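Local coordinates for amidohydrolase (Xanthomonas campestris pv. campestris, PDB 4DZH), which is a zinc-dependent hydrolase of the ATZ/TRZ family that probably deaminates adenosine-type substrates such as 5'-methylthioadenosine, at residues 119-124 / 144-149; 241-246 / 251-256; 335-340 / 344-349; 20-25 / 30-35. All blocks are in the same frame, centred on the assembly; numbering follows the deposited sequence. Where two conformers were deposited one is given.

Contact 1: 119-124 / 144-149; sequences DGTTLA and DVQAAV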
loop_
_atom_site.group_PDB
_atom_site.type_symbol
_atom_site.label_atom_id
_atom_site.label_comp_id
_atom_site.label_asym_id
_atom_site.label_seq_id
_atom_site.Cartn_x
_atom_site.Cartn_y
_atom_site.Cartn_z
ATOM N N ASP A 119 16.546 -11.451 17.613
ATOM C CA ASP A 119 16.379 -10.010 17.525
ATOM C C ASP A 119 15.431 -9.673 16.344
ATOM O O ASP A 119 14.549 -8.800 16.490
ATOM C CB ASP A 119 17.724 -9.320 17.314
ATOM C CG ASP A 119 18.614 -9.345 18.575
ATOM O OD1 ASP A 119 18.118 -9.726 19.657
ATOM O OD2 ASP A 119 19.806 -8.977 18.440
ATOM N N GLY A 120 15.630 -10.345 15.210
ATOM C CA GLY A 120 14.819 -10.077 14.031
ATOM C C GLY A 120 13.353 -10.467 14.251
ATOM O O GLY A 120 12.428 -9.746 13.858
ATOM N N THR A 121 13.138 -11.583 14.917
ATOM C CA THR A 121 11.783 -12.015 15.241
ATOM C C THR A 121 11.105 -11.043 16.185
ATOM O O THR A 121 9.908 -10.702 16.033
ATOM C CB THR A 121 11.818 -13.424 15.859
ATOM O OG1 THR A 121 12.405 -14.329 14.903
ATOM C CG2 THR A 121 10.421 -13.886 16.160
ATOM N N THR A 122 11.868 -10.571 17.187
ATOM C CA THR A 122 11.335 -9.639 18.144
ATOM C C THR A 122 10.962 -8.302 17.490
ATOM O O THR A 122 9.883 -7.744 17.755
ATOM C CB THR A 122 12.351 -9.415 19.282
ATOM O OG1 THR A 122 12.628 -10.660 19.900
ATOM C CG2 THR A 122 11.802 -8.441 20.287
ATOM N N LEU A 123 11.852 -7.788 16.628
ATOM C CA LEU A 123 11.538 -6.629 15.816
ATOM C C LEU A 123 10.221 -6.832 15.007
ATOM O O LEU A 123 9.336 -5.971 15.019
ATOM C CB LEU A 123 12.714 -6.340 14.877
ATOM C CG LEU A 123 12.545 -5.102 13.988
ATOM C CD1 LEU A 123 12.186 -3.864 14.827
ATOM C CD2 LEU A 123 13.804 -4.916 13.217
ATOM N N ALA A 124 10.091 -8.004 14.386
ATOM C CA ALA A 124 8.887 -8.306 13.625
ATOM C C ALA A 124 7.622 -8.319 14.487
ATOM O O ALA A 124 6.563 -7.797 14.077
ATOM C CB ALA A 124 9.039 -9.636 12.892
ATOM N N ASP A 144 13.628 -23.143 16.866
ATOM C CA ASP A 144 13.555 -23.324 18.321
ATOM C C ASP A 144 13.554 -21.974 19.033
ATOM O O ASP A 144 12.747 -21.706 19.936
ATOM C CB ASP A 144 14.673 -24.242 18.841
ATOM C CG ASP A 144 16.089 -23.750 18.506
ATOM O OD1 ASP A 144 16.282 -22.937 17.573
ATOM O OD2 ASP A 144 17.043 -24.201 19.197
ATOM N N VAL A 145 14.438 -21.076 18.599
ATOM C CA VAL A 145 14.521 -19.744 19.166
ATOM C C VAL A 145 13.248 -18.969 18.837
ATOM O O VAL A 145 12.665 -18.322 19.711
ATOM C CB VAL A 145 15.728 -18.988 18.570
ATOM C CG1 VAL A 145 15.711 -17.534 18.988
ATOM C CG2 VAL A 145 17.059 -19.691 18.966
ATOM N N GLN A 146 12.767 -19.099 17.599
ATOM C CA GLN A 146 11.563 -18.368 17.227
ATOM C C GLN A 146 10.349 -18.755 18.065
ATOM O O GLN A 146 9.612 -17.892 18.497
ATOM C CB GLN A 146 11.225 -18.605 15.771
ATOM C CG GLN A 146 12.321 -18.045 14.879
ATOM C CD GLN A 146 11.916 -18.102 13.413
ATOM O OE1 GLN A 146 11.723 -19.196 12.860
ATOM N NE2 GLN A 146 11.799 -16.934 12.784
ATOM N N ALA A 147 10.144 -20.046 18.247
ATOM C CA ALA A 147 9.016 -20.523 19.054
ATOM C C ALA A 147 9.093 -19.930 20.462
ATOM O O ALA A 147 8.106 -19.400 20.971
ATOM C CB ALA A 147 8.977 -22.066 19.085
ATOM N N ALA A 148 10.285 -19.955 21.037
ATOM C CA ALA A 148 10.477 -19.411 22.386
ATOM C C ALA A 148 10.182 -17.917 22.415
ATOM O O ALA A 148 9.507 -17.426 23.348
ATOM C CB ALA A 148 11.883 -19.696 22.884
ATOM N N VAL A 149 10.680 -17.185 21.400
ATOM C CA VAL A 149 10.459 -15.745 21.305
ATOM C C VAL A 149 8.995 -15.396 21.142
ATOM O O VAL A 149 8.484 -14.570 21.872
ATOM C CB VAL A 149 11.278 -15.092 20.181
ATOM C CG1 VAL A 149 10.871 -13.642 19.995
ATOM C CG2 VAL A 149 12.744 -15.199 20.502
#

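Contact 2: 241-246 / 251-256; sequences AQYGQR and LDRLGL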
loop_
_atom_site.group_PDB
_atom_site.type_symbol
_atom_site.label_atom_id
_atom_site.label_comp_id
_atom_site.label_asym_id
_atom_site.label_seq_id
_atom_site.Cartn_x
_atom_site.Cartn_y
_atom_site.Cartn_z
ATOM N N ALA A 241 13.017 -29.962 -16.620
ATOM C CA ALA A 241 14.322 -30.446 -17.098
ATOM C C ALA A 241 14.839 -31.608 -16.259
ATOM O O ALA A 241 15.397 -32.601 -16.787
ATOM C CB ALA A 241 15.356 -29.314 -17.126
ATOM N N GLN A 242 14.648 -31.500 -14.945
ATOM C CA GLN A 242 15.242 -32.438 -13.998
ATOM C C GLN A 242 14.387 -33.675 -13.747
ATOM O O GLN A 242 14.921 -34.773 -13.576
ATOM C CB GLN A 242 15.574 -31.741 -12.666
ATOM C CG GLN A 242 16.737 -32.397 -11.933
ATOM C CD GLN A 242 16.923 -31.860 -10.522
ATOM O OE1 GLN A 242 16.420 -30.786 -10.190
ATOM N NE2 GLN A 242 17.641 -32.616 -9.679
ATOM N N TYR A 243 13.069 -33.509 -13.761
ATOM C CA TYR A 243 12.152 -34.544 -13.297
ATOM C C TYR A 243 11.147 -34.940 -14.363
ATOM O O TYR A 243 10.406 -35.909 -14.186
ATOM C CB TYR A 243 11.393 -34.074 -12.047
ATOM C CG TYR A 243 12.265 -33.890 -10.821
ATOM C CD1 TYR A 243 12.837 -34.993 -10.192
ATOM C CD2 TYR A 243 12.523 -32.623 -10.285
ATOM C CE1 TYR A 243 13.639 -34.853 -9.041
ATOM C CE2 TYR A 243 13.341 -32.467 -9.154
ATOM C CZ TYR A 243 13.894 -33.587 -8.530
ATOM O OH TYR A 243 14.699 -33.468 -7.406
ATOM N N GLY A 244 11.117 -34.199 -15.468
ATOM C CA GLY A 244 10.200 -34.474 -16.558
ATOM C C GLY A 244 8.771 -34.053 -16.305
ATOM O O GLY A 244 7.891 -34.343 -17.104
ATOM N N GLN A 245 8.563 -33.282 -15.228
ATOM C CA GLN A 245 7.248 -33.033 -14.634
ATOM C C GLN A 245 7.207 -31.609 -14.032
ATOM O O GLN A 245 8.216 -31.163 -13.502
ATOM C CB GLN A 245 7.130 -33.944 -13.409
ATOM C CG GLN A 245 6.172 -35.074 -13.553
ATOM C CD GLN A 245 6.104 -35.939 -12.322
ATOM O OE1 GLN A 245 7.057 -36.036 -11.524
ATOM N NE2 GLN A 245 4.960 -36.584 -12.149
ATOM N N ARG A 246 6.061 -30.935 -14.071
ATOM C CA ARG A 246 5.873 -29.694 -13.300
ATOM C C ARG A 246 6.031 -30.028 -11.811
ATOM O O ARG A 246 5.789 -31.163 -11.399
ATOM C CB ARG A 246 4.479 -29.087 -13.518
ATOM C CG ARG A 246 4.167 -28.533 -14.901
ATOM C CD ARG A 246 2.649 -28.332 -15.070
ATOM N NE ARG A 246 2.063 -27.271 -14.218
ATOM C CZ ARG A 246 2.105 -25.981 -14.518
ATOM N NH1 ARG A 246 2.752 -25.608 -15.624
ATOM N NH2 ARG A 246 1.514 -25.060 -13.717
ATOM N N LEU A 251 5.255 -33.325 -6.698
ATOM C CA LEU A 251 4.803 -33.363 -5.312
ATOM C C LEU A 251 3.581 -34.265 -5.147
ATOM O O LEU A 251 3.428 -34.934 -4.125
ATOM C CB LEU A 251 4.442 -31.956 -4.845
ATOM C CG LEU A 251 5.583 -30.920 -4.741
ATOM C CD1 LEU A 251 5.037 -29.511 -4.609
ATOM C CD2 LEU A 251 6.521 -31.214 -3.582
ATOM N N ASP A 252 2.723 -34.287 -6.166
ATOM C CA ASP A 252 1.544 -35.159 -6.164
ATOM C C ASP A 252 1.977 -36.636 -6.123
ATOM O O ASP A 252 1.465 -37.414 -5.330
ATOM C CB ASP A 252 0.657 -34.860 -7.379
ATOM C CG ASP A 252 -0.638 -35.682 -7.393
ATOM O OD1 ASP A 252 -0.923 -36.343 -6.380
ATOM O OD2 ASP A 252 -1.384 -35.648 -8.405
ATOM N N ARG A 253 2.943 -37.004 -6.960
ATOM C CA ARG A 253 3.439 -38.370 -6.964
ATOM C C ARG A 253 4.189 -38.694 -5.659
ATOM O O ARG A 253 4.177 -39.832 -5.203
ATOM C CB ARG A 253 4.299 -38.636 -8.210
ATOM C CG ARG A 253 5.763 -38.210 -8.091
ATOM C CD ARG A 253 6.704 -38.909 -9.093
ATOM N NE ARG A 253 7.835 -38.032 -9.401
ATOM C CZ ARG A 253 8.962 -37.965 -8.689
ATOM N NH1 ARG A 253 9.142 -38.746 -7.627
ATOM N NH2 ARG A 253 9.919 -37.111 -9.053
ATOM N N LEU A 254 4.812 -37.689 -5.033
ATOM C CA LEU A 254 5.483 -37.887 -3.750
ATOM C C LEU A 254 4.498 -37.975 -2.574
ATOM O O LEU A 254 4.891 -38.306 -1.455
ATOM C CB LEU A 254 6.526 -36.777 -3.482
ATOM C CG LEU A 254 7.742 -36.804 -4.423
ATOM C CD1 LEU A 254 8.561 -35.538 -4.311
ATOM C CD2 LEU A 254 8.599 -38.064 -4.124
ATOM N N GLY A 255 3.224 -37.687 -2.837
ATOM C CA GLY A 255 2.190 -37.739 -1.818
ATOM C C GLY A 255 2.080 -36.497 -0.947
ATOM O O GLY A 255 1.627 -36.569 0.195
ATOM N N LEU A 256 2.493 -35.353 -1.480
ATOM C CA LEU A 256 2.476 -34.121 -0.683
ATOM C C LEU A 256 1.351 -33.146 -0.975
ATOM O O LEU A 256 1.243 -32.114 -0.303
ATOM C CB LEU A 256 3.822 -33.412 -0.752
ATOM C CG LEU A 256 4.721 -34.042 0.312
ATOM C CD1 LEU A 256 5.727 -35.000 -0.300
ATOM C CD2 LEU A 256 5.387 -32.982 1.180
#

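Contact 3: 335-340 / 344-349; sequences ILAKAV and ATALDA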
loop_
_atom_site.group_PDB
_atom_site.type_symbol
_atom_site.label_atom_id
_atom_site.label_comp_id
_atom_site.label_asym_id
_atom_site.label_seq_id
_atom_site.Cartn_x
_atom_site.Cartn_y
_atom_site.Cartn_z
ATOM N N ILE A 335 -6.787 -5.524 -5.179
ATOM C CA ILE A 335 -6.825 -4.748 -6.431
ATOM C C ILE A 335 -6.113 -5.516 -7.539
ATOM O O ILE A 335 -6.593 -5.551 -8.674
ATOM C CB ILE A 335 -6.314 -3.290 -6.260
ATOM C CG1 ILE A 335 -4.800 -3.283 -5.940
ATOM C CG2 ILE A 335 -7.167 -2.597 -5.148
ATOM C CD1 ILE A 335 -4.254 -1.882 -5.764
ATOM N N LEU A 336 -5.025 -6.207 -7.195
ATOM C CA LEU A 336 -4.327 -7.008 -8.191
ATOM C C LEU A 336 -5.258 -8.109 -8.683
ATOM O O LEU A 336 -5.215 -8.463 -9.852
ATOM C CB LEU A 336 -3.078 -7.671 -7.563
ATOM C CG LEU A 336 -2.279 -8.474 -8.615
ATOM C CD1 LEU A 336 -1.668 -7.589 -9.615
ATOM C CD2 LEU A 336 -1.195 -9.186 -7.841
ATOM N N ALA A 337 -6.084 -8.658 -7.801
ATOM C CA ALA A 337 -6.895 -9.809 -8.209
ATOM C C ALA A 337 -7.848 -9.415 -9.344
ATOM O O ALA A 337 -8.088 -10.201 -10.288
ATOM C CB ALA A 337 -7.657 -10.386 -7.028
ATOM N N LYS A 338 -8.363 -8.187 -9.282
ATOM C CA LYS A 338 -9.309 -7.686 -10.278
ATOM C C LYS A 338 -8.619 -7.522 -11.637
ATOM O O LYS A 338 -9.177 -7.902 -12.686
ATOM C CB LYS A 338 -9.902 -6.350 -9.784
ATOM C CG LYS A 338 -10.760 -6.537 -8.543
ATOM C CD LYS A 338 -10.855 -5.222 -7.705
ATOM C CE LYS A 338 -11.739 -5.350 -6.486
ATOM N NZ LYS A 338 -11.261 -6.319 -5.428
ATOM N N ALA A 339 -7.389 -7.023 -11.639
ATOM C CA ALA A 339 -6.704 -6.696 -12.878
ATOM C C ALA A 339 -6.252 -8.003 -13.541
ATOM O O ALA A 339 -6.395 -8.177 -14.780
ATOM C CB ALA A 339 -5.522 -5.830 -12.611
ATOM N N VAL A 340 -5.724 -8.910 -12.728
ATOM C CA VAL A 340 -5.279 -10.225 -13.223
ATOM C C VAL A 340 -6.451 -10.994 -13.823
ATOM O O VAL A 340 -6.307 -11.613 -14.898
ATOM C CB VAL A 340 -4.565 -11.036 -12.126
ATOM C CG1 VAL A 340 -4.446 -12.569 -12.526
ATOM C CG2 VAL A 340 -3.200 -10.398 -11.843
ATOM N N ALA A 344 -13.672 -6.697 -12.233
ATOM C CA ALA A 344 -13.707 -5.788 -11.093
ATOM C C ALA A 344 -14.418 -6.322 -9.867
ATOM O O ALA A 344 -14.351 -5.682 -8.800
ATOM C CB ALA A 344 -14.327 -4.453 -11.521
ATOM N N THR A 345 -15.100 -7.473 -9.977
ATOM C CA THR A 345 -15.793 -8.060 -8.826
ATOM C C THR A 345 -14.958 -9.106 -8.087
ATOM O O THR A 345 -15.373 -9.613 -7.042
ATOM C CB THR A 345 -17.148 -8.736 -9.201
ATOM O OG1 THR A 345 -16.902 -9.986 -9.881
ATOM C CG2 THR A 345 -18.045 -7.790 -10.013
ATOM N N ALA A 346 -13.771 -9.400 -8.615
ATOM C CA ALA A 346 -12.842 -10.358 -8.004
ATOM C C ALA A 346 -12.431 -9.917 -6.600
ATOM O O ALA A 346 -12.231 -8.700 -6.384
ATOM C CB ALA A 346 -11.599 -10.487 -8.865
ATOM N N LEU A 347 -12.305 -10.877 -5.685
ATOM C CA LEU A 347 -11.759 -10.649 -4.350
ATOM C C LEU A 347 -12.308 -9.363 -3.740
ATOM O O LEU A 347 -11.567 -8.387 -3.488
ATOM C CB LEU A 347 -10.232 -10.613 -4.406
ATOM C CG LEU A 347 -9.555 -11.595 -3.462
ATOM C CD1 LEU A 347 -9.911 -13.030 -3.861
ATOM C CD2 LEU A 347 -8.039 -11.422 -3.424
ATOM N N ASP A 348 -13.616 -9.345 -3.512
ATOM C CA ASP A 348 -14.232 -8.136 -2.947
ATOM C C ASP A 348 -13.749 -7.892 -1.523
ATOM O O ASP A 348 -13.033 -8.715 -0.942
ATOM C CB ASP A 348 -15.773 -8.125 -3.067
ATOM C CG ASP A 348 -16.471 -9.236 -2.261
ATOM O OD1 ASP A 348 -15.912 -9.797 -1.305
ATOM O OD2 ASP A 348 -17.643 -9.529 -2.600
ATOM N N ALA A 349 -14.113 -6.750 -0.956
ATOM C CA ALA A 349 -13.528 -6.383 0.319
ATOM C C ALA A 349 -13.775 -7.454 1.400
ATOM O O ALA A 349 -12.852 -7.823 2.153
ATOM C CB ALA A 349 -14.049 -5.031 0.766
#

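Contact 4: 20-25 / 30-35; sequences AGYVVP and AVVLED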
loop_
_atom_site.group_PDB
_atom_site.type_symbol
_atom_site.label_atom_id
_atom_site.label_comp_id
_atom_site.label_asym_id
_atom_site.label_seq_id
_atom_site.Cartn_x
_atom_site.Cartn_y
_atom_site.Cartn_z
ATOM N N ALA A 20 -17.300 -1.407 20.984
ATOM C CA ALA A 20 -16.795 -0.736 19.782
ATOM C C ALA A 20 -17.893 -0.167 18.884
ATOM O O ALA A 20 -19.032 -0.665 18.858
ATOM C CB ALA A 20 -15.936 -1.692 18.994
ATOM N N GLY A 21 -17.515 0.802 18.049
ATOM C CA GLY A 21 -18.460 1.330 17.086
ATOM C C GLY A 21 -18.974 0.281 16.118
ATOM O O GLY A 21 -20.124 0.321 15.688
ATOM N N TYR A 22 -18.094 -0.641 15.737
ATOM C CA TYR A 22 -18.416 -1.656 14.727
ATOM C C TYR A 22 -17.733 -2.929 15.131
ATOM O O TYR A 22 -16.562 -2.910 15.556
ATOM C CB TYR A 22 -17.923 -1.239 13.333
ATOM C CG TYR A 22 -18.504 0.073 12.923
ATOM C CD1 TYR A 22 -19.733 0.130 12.279
ATOM C CD2 TYR A 22 -17.832 1.270 13.201
ATOM C CE1 TYR A 22 -20.293 1.349 11.912
ATOM C CE2 TYR A 22 -18.387 2.504 12.849
ATOM C CZ TYR A 22 -19.614 2.533 12.196
ATOM O OH TYR A 22 -20.183 3.745 11.825
ATOM N N VAL A 23 -18.473 -4.034 15.073
ATOM C CA VAL A 23 -17.839 -5.344 15.220
ATOM C C VAL A 23 -17.944 -6.110 13.905
ATOM O O VAL A 23 -19.026 -6.231 13.338
ATOM C CB VAL A 23 -18.474 -6.199 16.362
ATOM C CG1 VAL A 23 -17.903 -7.613 16.377
ATOM C CG2 VAL A 23 -18.277 -5.486 17.715
ATOM N N VAL A 24 -16.808 -6.605 13.403
ATOM C CA VAL A 24 -16.780 -7.340 12.156
ATOM C C VAL A 24 -16.436 -8.797 12.444
ATOM O O VAL A 24 -15.268 -9.142 12.626
ATOM C CB VAL A 24 -15.726 -6.741 11.188
ATOM C CG1 VAL A 24 -15.710 -7.531 9.900
ATOM C CG2 VAL A 24 -15.987 -5.220 10.985
ATOM N N PRO A 25 -17.456 -9.671 12.531
ATOM C CA PRO A 25 -17.210 -11.022 13.051
ATOM C C PRO A 25 -16.535 -12.003 12.083
ATOM O O PRO A 25 -16.023 -13.011 12.575
ATOM C CB PRO A 25 -18.616 -11.510 13.421
ATOM C CG PRO A 25 -19.529 -10.809 12.415
ATOM C CD PRO A 25 -18.877 -9.429 12.196
ATOM N N ALA A 30 -19.650 -10.975 5.352
ATOM C CA ALA A 30 -20.110 -9.681 4.842
ATOM C C ALA A 30 -21.028 -8.942 5.788
ATOM O O ALA A 30 -21.735 -8.015 5.376
ATOM C CB ALA A 30 -20.736 -9.805 3.447
ATOM N N VAL A 31 -21.009 -9.339 7.052
ATOM C CA VAL A 31 -21.835 -8.699 8.067
ATOM C C VAL A 31 -21.050 -7.711 8.948
ATOM O O VAL A 31 -19.931 -8.006 9.408
ATOM C CB VAL A 31 -22.586 -9.769 8.909
ATOM C CG1 VAL A 31 -23.054 -9.222 10.244
ATOM C CG2 VAL A 31 -23.754 -10.314 8.098
ATOM N N VAL A 32 -21.633 -6.539 9.186
ATOM C CA VAL A 32 -21.036 -5.599 10.130
ATOM C C VAL A 32 -22.017 -5.263 11.267
ATOM O O VAL A 32 -23.114 -4.784 11.024
ATOM C CB VAL A 32 -20.551 -4.304 9.416
ATOM C CG1 VAL A 32 -19.943 -3.337 10.413
ATOM C CG2 VAL A 32 -19.529 -4.660 8.334
ATOM N N LEU A 33 -21.621 -5.547 12.500
ATOM C CA LEU A 33 -22.496 -5.308 13.638
ATOM C C LEU A 33 -22.225 -3.954 14.226
ATOM O O LEU A 33 -21.208 -3.731 14.872
ATOM C CB LEU A 33 -22.253 -6.371 14.709
ATOM C CG LEU A 33 -22.271 -7.797 14.190
ATOM C CD1 LEU A 33 -21.837 -8.747 15.298
ATOM C CD2 LEU A 33 -23.675 -8.114 13.679
ATOM N N GLU A 34 -23.164 -3.044 14.047
ATOM C CA GLU A 34 -22.991 -1.708 14.569
ATOM C C GLU A 34 -23.258 -1.643 16.081
ATOM O O GLU A 34 -24.208 -2.245 16.564
ATOM C CB GLU A 34 -23.946 -0.791 13.828
ATOM C CG GLU A 34 -23.866 0.646 14.230
ATOM C CD GLU A 34 -24.184 1.561 13.050
ATOM O OE1 GLU A 34 -24.842 1.080 12.096
ATOM O OE2 GLU A 34 -23.764 2.743 13.070
ATOM N N ASP A 35 -22.424 -0.916 16.822
ATOM C CA ASP A 35 -22.646 -0.686 18.257
ATOM C C ASP A 35 -22.775 -1.983 19.054
ATOM O O ASP A 35 -23.791 -2.214 19.730
ATOM C CB ASP A 35 -23.893 0.202 18.474
ATOM C CG ASP A 35 -23.963 0.807 19.883
ATOM O OD1 ASP A 35 -22.922 0.856 20.583
ATOM O OD2 ASP A 35 -25.063 1.261 20.286
HETATM O O HOH W 1 -20.830 -0.435 20.903
#

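Contact 1: 119-124 / 144-149
T121 and V149 meet where helix 114-130 runs beside helix 143-152, and Q146, one turn before V149, reaches the same threonine from another direction. The short axes point the same general way, 36° apart, and come within 9.7 Å of each other. Small beta-branched side chains suit such a spacing: they fill it without pushing the helices apart. T121 divides its work between its two branches. Its methyl CG2 lies anti to the backbone N (chi1 of the hydroxyl branch -60°) and packs on V149 CG1 at 3.9 Å. Its OG1, beside the backbone N, is bonded first to the carbonyl of V117 in its own helix, and also accepts a weak hydrogen bond from Q146 NE2, 3.4 Å from T121 OG1 but fairly straight at 167°. The glutamine chain is extended beyond CG and crosses the threonine at about a right angle, passing its CG 3.7 Å from T121 OG1 before the amide arrives. NE2 also makes a weak bond to E138. V149 CG1 also lies 3.5 Å from T122 OG1, a plain van der Waals touch; the hydroxyl's hydrogen bond is to A118 O. Around this largely buried contact V145 packs on P114 and A118 and V149 on I125, all of helix 114-130, A147 leans on helix 174-188, and Q146 touches P83, its side chain about 7 Å from that of the zinc ligand H81.

Contact 2: 241-246 / 251-256
R253 NE donates to Q245 OE1 across a 3.0 Å gap, the one hydrogen bond that joins the two segments. It is nearly straight, 161° at the hydrogen, and it falls on a lone pair of Q245 OE1 in the plane of the carbonyl. The amide and guanidinium planes are within 6° of each other, so the two flat groups meet edge to edge and nearly coplanar. R253 gets there from a last helical turn by an unusual route: its CG sits between the backbone N and the carbonyl carbon (chi1 84°), after which the chain runs extended to NE. A long side chain spans the distance, and arginine ends in several N-H groups. While NE serves the glutamine, NH1 forms a salt bridge with D208, and NH2 lies 3.8 Å from Y243 CD1, approaching the ring obliquely. The same tyrosine makes a cation-pi contact with R250. Two glycines end the helices, both with positive phi, easy for a residue without a side chain: G244 after helix 233-243, and G255 in a Schellman motif after helix 247-254, where a CB would press on the preceding carbonyl O. The contact ties the link after helix 233-243 to the last turn of helix 247-254; L251 and L254 touch F211 of helix 208-221, L251 also packs on strand 225-229, and the N-cap residue R246 forms a salt bridge with E273 of helix 271-280.

Contact 3: 335-340 / 344-349
The turn that follows helix 326-341 folds back against that helix, and K338 and A337 hold it there, just ahead of the N-cap residue D348 of helix 349-363. K338 carries the polar part. Its aliphatic chain runs beside the turn, CE lying 3.5 Å from A344 O, then bends at its last torsion (chi4 65°) to bring the ammonium onto the backbone. K338 NZ donates to A346 O at 2.7 Å, nearly along the C=O axis. Besides this bond, NZ is hydrogen-bonded to A334 O and to the hydroxyl of Y403, so the buried amine is gripped from several sides, which suits lysine: a flexible chain ending in a multiple donor. K338 NZ also lies 2.9 Å from L347 O. Alanine suits the apolar part, where the chains come close: A337 CB meets L347 CB at 3.7 Å and A346 CB at 4.4 Å. A346 CB also rests 3.8 Å from A337 O. L347 has positive phi, a tight kink that turns its side chain toward the helix. Helix 301-306 packs on A346 and L347, while Y403 of helix 397-403 touches I335 and A349. The second subunit adds its D93, which accepts a bond from A349 N at the start of helix 349-363.

Contact 4: 20-25 / 30-35
Y22 and E34 lie side by side on one face of a short antiparallel ladder, and the tyrosine touches the facing chain along much of its length. Its CB is 4.1 Å from V32 CG1. With CG beside the backbone N (chi1 -57°), the ring runs alongside 30-35, and CD1 comes 3.9 Å from the same V32 methyl. Further out, CE1 lies 3.9 Å from E34 OE2, and OH is equally near that oxygen. The carboxylate meets the ring obliquely, their planes 37° apart. An amphipathic tyrosine fits here, since its inner atoms cover a valine and its outer ones reach an exposed, charged neighbour. On the other face V23 and L33 pack through their CB atoms, and beyond the ladder L33 CD1 meets P25 CG. The backbone holds the pairing: V23/L33 is the antiparallel hydrogen-bonded pair, exchanging two bonds, V23 N to L33 O and L33 N to V23 O, each 2.8 Å, and Y22/E34 the non-hydrogen-bonded pair. D35 N donates almost straight to G21 O, from above the carbonyl plane, where both chains turn a corner. Beyond it a water lies near both A20 O and D35 OD1. Y22, V24 and V32 pack against helix 397-403, V24 also against helix 349-363, while the backbone of strand 22-23 bonds on to strand 69-80, joining this hairpin to the sheet of the barrel.

In the fold
From the N terminus the chain first closes contact 4, a tight hairpin of 20-25 on 30-35 at the join between the N-terminal strands and the barrel. Contact 1 follows, closing a longer loop in which strand 133-139 lies between two helices. Contact 2 joins the link after helix 233-243 to helix 247-254 at the surface, and contact 3 closes the short turn after helix 326-341. All four are in series; none nests or crosses. Contacts 1 and 3 lie on opposite sides of the chain's centre, as do contacts 2 and 4. Contacts 3 and 4 come nearest, about 7 Å between closest atoms: contact 3 leads into helix 349-363, on which contact 4 packs, and both touch helix 397-403.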